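Local coordinates for glycosyl hydrolase family 26 (Bacteroides ovatus, PDB 4ZXO), which probably hydrolyses internal beta-mannosidic linkages of galactomannan as an endo-acting beta-mannanase, at residues A[328-331]-A[332-335]. Numbering follows the deposited sequence.
Sequences SRSP and KILF. With K (potassium ion), chain B.
Carbonyl oxygens of S328, S330 and I333 converge on one potassium ion, tying the end of helix 321-328 to the strand that follows. I333 O is the closest protein ligand, 2.4 Å from the ion; S328 O lies at 2.6 Å and S330 O at 2.7 Å. Waters 1, 3 and 4 coordinate the ion as well, with water 2 more distant.

Two hydrogen bonds shape the bend. I333 N donates to S330 O over 3.1 Å in a nearly straight line (170°); S330 O thus serves both the metal and the turn. A chi1 of 169° swings the S330 hydroxyl away from its own N and toward K332, whose N donates to OG over 3.1 Å at 151°, an ST turn. Beyond the loop, K332 NZ forms a salt bridge with E291, and L334 bonds through its backbone to I27 and F29.

Nonpolar packing is modest. S328 CB meets the F335 ring obliquely, 3.5 Å from CE2, and I333 CG1 lies 4.0 Å from S330 CB.

The arrangement is a type I beta turn, S330 to I333, with a backbone-carbonyl potassium site, linking helix 321-328 to a short parallel strand beside strand 27-32 of the TIM barrel.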
loop_
_atom_site.group_PDB
_atom_site.type_symbol
_atom_site.label_atom_id
_atom_site.label_comp_id
_atom_site.label_asym_id
_atom_site.label_seq_id
_atom_site.Cartn_x
_atom_site.Cartn_y
_atom_site.Cartn_z
ATOM N N SER A 328 -10.074 -17.721 -0.366
ATOM C CA SER A 328 -8.668 -17.953 -0.051
ATOM C C SER A 328 -8.177 -19.224 -0.704
ATOM O O SER A 328 -7.009 -19.317 -0.980
ATOM C CB SER A 328 -8.416 -18.018 1.459
ATOM O OG SER A 328 -8.850 -19.247 2.033
ATOM N N ARG A 329 -9.082 -20.137 -0.994
ATOM C CA ARG A 329 -8.706 -21.383 -1.609
ATOM C C ARG A 329 -8.563 -21.286 -3.132
ATOM O O ARG A 329 -8.164 -22.266 -3.771
ATOM C CB ARG A 329 -9.747 -22.427 -1.197
ATOM C CG ARG A 329 -9.614 -22.779 0.261
ATOM C CD ARG A 329 -10.653 -23.708 0.771
ATOM N NE ARG A 329 -10.360 -24.012 2.168
ATOM C CZ ARG A 329 -11.244 -24.517 3.016
ATOM N NH1 ARG A 329 -12.454 -24.812 2.586
ATOM N NH2 ARG A 329 -10.904 -24.748 4.282
ATOM N N SER A 330 -8.901 -20.144 -3.724
ATOM C CA SER A 330 -8.698 -19.952 -5.153
ATOM C C SER A 330 -7.222 -20.077 -5.464
ATOM O O SER A 330 -6.386 -19.529 -4.722
ATOM C CB SER A 330 -9.176 -18.561 -5.590
ATOM O OG SER A 330 -8.717 -18.336 -6.924
ATOM N N PRO A 331 -6.885 -20.748 -6.561
ATOM C CA PRO A 331 -5.455 -20.891 -6.829
ATOM C C PRO A 331 -4.869 -19.533 -7.267
ATOM O O PRO A 331 -3.653 -19.314 -7.308
ATOM C CB PRO A 331 -5.397 -21.968 -7.950
ATOM C CG PRO A 331 -6.780 -22.027 -8.542
ATOM C CD PRO A 331 -7.760 -21.472 -7.517
ATOM N N LYS A 332 -5.748 -18.605 -7.595
ATOM C CA LYS A 332 -5.321 -17.270 -8.030
ATOM C C LYS A 332 -4.898 -16.393 -6.887
ATOM O O LYS A 332 -4.317 -15.347 -7.130
ATOM C CB LYS A 332 -6.452 -16.605 -8.817
ATOM C CG LYS A 332 -6.828 -17.477 -10.002
ATOM C CD LYS A 332 -7.969 -16.933 -10.828
ATOM C CE LYS A 332 -8.181 -17.831 -12.054
ATOM N NZ LYS A 332 -9.340 -17.365 -12.835
ATOM N N ILE A 333 -5.200 -16.773 -5.643
ATOM C CA ILE A 333 -4.971 -15.835 -4.544
ATOM C C ILE A 333 -3.974 -16.401 -3.571
ATOM O O ILE A 333 -4.185 -17.537 -3.090
ATOM C CB ILE A 333 -6.296 -15.531 -3.769
ATOM C CG1 ILE A 333 -7.440 -15.100 -4.698
ATOM C CG2 ILE A 333 -6.137 -14.455 -2.633
ATOM C CD1 ILE A 333 -7.190 -13.850 -5.496
ATOM N N LEU A 334 -2.936 -15.622 -3.243
ATOM C CA LEU A 334 -1.768 -16.169 -2.581
ATOM C C LEU A 334 -1.616 -15.641 -1.150
ATOM O O LEU A 334 -1.682 -14.434 -0.880
ATOM C CB LEU A 334 -0.506 -15.858 -3.355
ATOM C CG LEU A 334 -0.489 -16.239 -4.827
ATOM C CD1 LEU A 334 0.772 -15.668 -5.464
ATOM C CD2 LEU A 334 -0.582 -17.724 -5.040
ATOM N N PHE A 335 -1.356 -16.563 -0.246
ATOM C CA PHE A 335 -1.151 -16.292 1.160
ATOM C C PHE A 335 0.200 -16.879 1.500
ATOM O O PHE A 335 0.711 -17.769 0.784
ATOM C CB PHE A 335 -2.261 -16.949 2.057
ATOM C CG PHE A 335 -3.614 -16.359 1.862
ATOM C CD1 PHE A 335 -4.172 -15.514 2.833
ATOM C CD2 PHE A 335 -4.360 -16.655 0.704
ATOM C CE1 PHE A 335 -5.445 -14.937 2.649
ATOM C CE2 PHE A 335 -5.618 -16.084 0.516
ATOM C CZ PHE A 335 -6.162 -15.201 1.481
HETATM K K K B . -4.956 -19.724 -2.461
HETATM O O HOH W 1 -5.284 -22.248 -3.088
HETATM O O HOH W 2 -3.172 -22.161 -1.664
HETATM O O HOH W 3 -3.745 -19.935 -0.335
HETATM O O HOH W 4 -2.749 -20.893 -3.584
#